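Local coordinates for tryptophan halogenase (Shewanella frigidimarina, PDB 2PYX), which probably acts as a flavin-dependent monooxygenase of the tryptophan halogenase family, using FAD to chlorinate or otherwise halogenate an aromatic substrate, at residues A[86-94]-A[144-155]. Sequence-based numbering, arbitrary orientation.
Sequences ASFKQGSRF and QQVLTQLGLAPK
Gln90 projects from the break in strand 87-95 into the corner between helix 144-149 and the loop that follows it, and its amide is used at both ends. Its OE1 accepts a hydrogen bond from Gln144 NE2 (3.0 Å, N-H...O 149°) on a lone pair in the carbonyl plane, although the two amide planes stand 52° apart. A water bound to the same oxygen also donates to Ala153 O, while Gln90 NE2 gives a weak, bent bond to Leu152 O, 2.8 Å away. Gln144 is itself fixed by Ser114 N and Asn167 O. Packing is tight here: Thr148 CG2 lies 3.9 Å from Gln90 CB, and Pro154 CD comes within 3.6 Å of Phe88 CB, the proline crossing Phe88 at about a right angle. Phe88 also packs on Leu514 and Leu515 of helix 511-520. Replacing Gln90 by an alanine is likely to cost Gln144 NE2 one of its acceptors and the bridging water its link to the strand, and to open a gap beside Pro154, though Leu152 O would keep Ser272 OG.

The other end, at partly exposed Arg93 and exposed Gln149, is looser. In one of its two deposited conformers, with CG anti to the backbone N (chi1 -171°) and a bend at chi3, Arg93 brings its guanidinium edge-on to Gln145, nearly coplanar with that amide; NH1 reaches Gln145 OE1 at 2.7 Å. Thr148 OG1 instead bonds to Gln144 O.

Neutral amides thus hold the buried end through directional bonds and the charged group sits on the more exposed side, tying helix 144-149 to the strand that carries Lys89, the predicted active-site residue.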
loop_
_atom_site.group_PDB
_atom_site.type_symbol
_atom_site.label_atom_id
_atom_site.label_comp_id
_atom_site.label_asym_id
_atom_site.label_seq_id
_atom_site.Cartn_x
_atom_site.Cartn_y
_atom_site.Cartn_z
ATOM N N ALA A 86 3.728 2.324 -15.667
ATOM C CA ALA A 86 2.845 1.530 -14.815
ATOM C C ALA A 86 2.366 0.235 -15.474
ATOM O O ALA A 86 2.285 0.123 -16.702
ATOM C CB ALA A 86 1.650 2.348 -14.417
ATOM N N SER A 87 2.095 -0.754 -14.625
ATOM C CA SER A 87 1.383 -1.962 -15.020
ATOM C C SER A 87 0.280 -2.218 -13.984
ATOM O O SER A 87 0.215 -1.559 -12.927
ATOM C CB SER A 87 2.329 -3.164 -15.126
ATOM O OG SER A 87 1.679 -4.286 -15.703
ATOM N N PHE A 88 -0.611 -3.172 -14.274
ATOM C CA PHE A 88 -1.737 -3.489 -13.401
ATOM C C PHE A 88 -1.330 -4.485 -12.361
ATOM O O PHE A 88 -0.730 -5.497 -12.685
ATOM C CB PHE A 88 -2.902 -4.056 -14.223
ATOM C CG PHE A 88 -3.302 -3.163 -15.350
ATOM C CD1 PHE A 88 -4.009 -1.997 -15.112
ATOM C CD2 PHE A 88 -2.920 -3.458 -16.637
ATOM C CE1 PHE A 88 -4.338 -1.165 -16.174
ATOM C CE2 PHE A 88 -3.236 -2.617 -17.686
ATOM C CZ PHE A 88 -3.938 -1.483 -17.450
ATOM N N LYS A 89 -1.725 -4.218 -11.116
ATOM C CA LYS A 89 -1.458 -5.120 -9.989
ATOM C C LYS A 89 -2.794 -5.644 -9.460
ATOM O O LYS A 89 -3.657 -4.858 -9.101
ATOM C CB LYS A 89 -0.738 -4.351 -8.884
ATOM C CG LYS A 89 -0.565 -5.114 -7.589
ATOM C CD LYS A 89 0.023 -4.244 -6.497
ATOM C CE LYS A 89 -0.008 -4.961 -5.176
ATOM N NZ LYS A 89 0.323 -3.992 -4.089
ATOM N N GLN A 90 -2.952 -6.956 -9.379
ATOM C CA GLN A 90 -4.184 -7.604 -8.927
ATOM C C GLN A 90 -4.116 -8.265 -7.560
ATOM O O GLN A 90 -5.061 -8.938 -7.136
ATOM C CB GLN A 90 -4.656 -8.609 -9.990
ATOM C CG GLN A 90 -5.126 -7.898 -11.234
ATOM C CD GLN A 90 -5.678 -8.865 -12.241
ATOM O OE1 GLN A 90 -6.763 -9.429 -12.056
ATOM N NE2 GLN A 90 -4.913 -9.092 -13.301
ATOM N N GLY A 91 -2.989 -8.048 -6.871
ATOM C CA GLY A 91 -2.768 -8.556 -5.515
ATOM C C GLY A 91 -1.315 -8.924 -5.310
ATOM O O GLY A 91 -0.434 -8.411 -6.003
ATOM N N SER A 92 -1.081 -9.749 -4.292
ATOM C CA SER A 92 0.241 -10.257 -3.928
ATOM C C SER A 92 0.208 -11.771 -3.915
ATOM O O SER A 92 -0.687 -12.377 -3.326
ATOM C CB SER A 92 0.660 -9.794 -2.538
ATOM O OG SER A 92 0.834 -8.386 -2.466
ATOM N N ARG A 93 1.189 -12.365 -4.599
ATOM C CA ARG A 93 1.360 -13.802 -4.566
ATOM C C ARG A 93 2.549 -14.138 -3.692
ATOM O O ARG A 93 3.653 -13.625 -3.897
ATOM C CB ARG A 93 1.572 -14.403 -5.940
ATOM C CG ARG A 93 1.523 -15.938 -5.924
ATOM C CD ARG A 93 1.665 -16.515 -7.300
ATOM N NE ARG A 93 0.649 -16.011 -8.215
ATOM C CZ ARG A 93 -0.621 -16.410 -8.229
ATOM N NH1 ARG A 93 -1.037 -17.319 -7.372
ATOM N NH2 ARG A 93 -1.475 -15.892 -9.101
ATOM N N PHE A 94 2.283 -14.994 -2.719
ATOM C CA PHE A 94 3.239 -15.377 -1.671
ATOM C C PHE A 94 3.765 -16.784 -1.987
ATOM O O PHE A 94 2.982 -17.737 -2.028
ATOM C CB PHE A 94 2.557 -15.304 -0.315
ATOM C CG PHE A 94 2.209 -13.903 0.054
ATOM C CD1 PHE A 94 3.182 -13.032 0.533
ATOM C CD2 PHE A 94 0.925 -13.399 -0.143
ATOM C CE1 PHE A 94 2.871 -11.710 0.817
ATOM C CE2 PHE A 94 0.623 -12.065 0.148
ATOM C CZ PHE A 94 1.592 -11.241 0.653
ATOM N N GLN A 144 -9.579 -14.309 -9.679
ATOM C CA GLN A 144 -8.214 -13.809 -9.883
ATOM C C GLN A 144 -7.116 -14.817 -9.688
ATOM O O GLN A 144 -6.022 -14.670 -10.232
ATOM C CB GLN A 144 -7.946 -12.616 -8.955
ATOM C CG GLN A 144 -8.405 -11.359 -9.563
ATOM C CD GLN A 144 -8.183 -10.114 -8.717
ATOM O OE1 GLN A 144 -8.298 -10.172 -7.510
ATOM N NE2 GLN A 144 -7.946 -8.969 -9.376
ATOM N N GLN A 145 -7.343 -15.839 -8.877
ATOM C CA GLN A 145 -6.295 -16.844 -8.682
ATOM C C GLN A 145 -5.964 -17.471 -10.026
ATOM O O GLN A 145 -4.820 -17.418 -10.479
ATOM C CB GLN A 145 -6.680 -17.905 -7.651
ATOM C CG GLN A 145 -5.706 -19.072 -7.456
ATOM C CD GLN A 145 -4.274 -18.626 -7.099
ATOM O OE1 GLN A 145 -3.700 -17.743 -7.747
ATOM N NE2 GLN A 145 -3.709 -19.228 -6.073
ATOM N N VAL A 146 -6.997 -17.977 -10.691
ATOM C CA VAL A 146 -6.842 -18.609 -11.993
ATOM C C VAL A 146 -6.357 -17.609 -13.049
ATOM O O VAL A 146 -5.447 -17.921 -13.803
ATOM C CB VAL A 146 -8.166 -19.299 -12.428
ATOM C CG1 VAL A 146 -8.079 -19.727 -13.873
ATOM C CG2 VAL A 146 -8.461 -20.492 -11.514
ATOM N N LEU A 147 -6.932 -16.405 -13.079
ATOM C CA LEU A 147 -6.615 -15.449 -14.118
ATOM C C LEU A 147 -5.187 -14.909 -13.999
ATOM O O LEU A 147 -4.485 -14.749 -14.981
ATOM C CB LEU A 147 -7.644 -14.322 -14.121
ATOM C CG LEU A 147 -9.091 -14.800 -14.354
ATOM C CD1 LEU A 147 -10.123 -13.718 -14.094
ATOM C CD2 LEU A 147 -9.272 -15.323 -15.758
ATOM N N THR A 148 -4.744 -14.633 -12.780
ATOM C CA THR A 148 -3.394 -14.131 -12.581
ATOM C C THR A 148 -2.356 -15.229 -12.841
ATOM O O THR A 148 -1.266 -14.935 -13.312
ATOM C CB THR A 148 -3.212 -13.476 -11.186
ATOM O OG1 THR A 148 -3.489 -14.433 -10.173
ATOM C CG2 THR A 148 -4.122 -12.280 -11.040
ATOM N N GLN A 149 -2.701 -16.486 -12.535
ATOM C CA GLN A 149 -1.802 -17.605 -12.869
ATOM C C GLN A 149 -1.545 -17.642 -14.381
ATOM O O GLN A 149 -0.449 -17.997 -14.849
ATOM C CB GLN A 149 -2.401 -18.916 -12.384
ATOM C CG GLN A 149 -2.260 -19.095 -10.873
ATOM C CD GLN A 149 -3.031 -20.297 -10.314
ATOM O OE1 GLN A 149 -2.703 -20.795 -9.233
ATOM N NE2 GLN A 149 -4.046 -20.771 -11.048
ATOM N N LEU A 150 -2.564 -17.269 -15.136
ATOM C CA LEU A 150 -2.487 -17.193 -16.603
ATOM C C LEU A 150 -1.876 -15.904 -17.150
ATOM O O LEU A 150 -1.826 -15.709 -18.365
ATOM C CB LEU A 150 -3.886 -17.336 -17.153
ATOM C CG LEU A 150 -4.516 -18.711 -16.996
ATOM C CD1 LEU A 150 -5.962 -18.649 -17.355
ATOM C CD2 LEU A 150 -3.792 -19.736 -17.884
ATOM N N GLY A 151 -1.443 -15.001 -16.269
ATOM C CA GLY A 151 -0.839 -13.745 -16.664
ATOM C C GLY A 151 -1.797 -12.754 -17.284
ATOM O O GLY A 151 -1.371 -11.868 -18.050
ATOM N N LEU A 152 -3.064 -12.850 -16.918
ATOM C CA LEU A 152 -4.054 -11.996 -17.533
ATOM C C LEU A 152 -4.314 -10.679 -16.791
ATOM O O LEU A 152 -4.104 -10.581 -15.566
ATOM C CB LEU A 152 -5.353 -12.749 -17.726
ATOM C CG LEU A 152 -5.272 -14.103 -18.472
ATOM C CD1 LEU A 152 -6.627 -14.764 -18.514
ATOM C CD2 LEU A 152 -4.738 -13.865 -19.885
ATOM N N ALA A 153 -4.797 -9.702 -17.543
ATOM C CA ALA A 153 -5.049 -8.370 -17.036
ATOM C C ALA A 153 -6.387 -8.311 -16.260
ATOM O O ALA A 153 -7.149 -9.273 -16.256
ATOM C CB ALA A 153 -5.056 -7.402 -18.166
ATOM N N PRO A 154 -6.652 -7.192 -15.556
ATOM C CA PRO A 154 -7.933 -7.027 -14.845
ATOM C C PRO A 154 -9.070 -6.401 -15.659
ATOM O O PRO A 154 -10.162 -6.189 -15.139
ATOM C CB PRO A 154 -7.569 -6.026 -13.732
ATOM C CG PRO A 154 -6.488 -5.217 -14.330
ATOM C CD PRO A 154 -5.732 -6.078 -15.270
ATOM N N LYS A 155 -8.777 -6.078 -16.916
ATOM C CA LYS A 155 -9.738 -5.381 -17.768
ATOM C C LYS A 155 -9.331 -5.570 -19.226
ATOM O O LYS A 155 -8.279 -6.091 -19.502
ATOM C CB LYS A 155 -9.806 -3.882 -17.394
ATOM C CG LYS A 155 -8.496 -3.118 -17.648
ATOM C CD LYS A 155 -8.488 -1.744 -17.007
ATOM C CE LYS A 155 -9.526 -0.797 -17.587
ATOM N NZ LYS A 155 -9.522 0.573 -16.918
HETATM O O HOH W 1 -8.451 -10.525 -13.951
#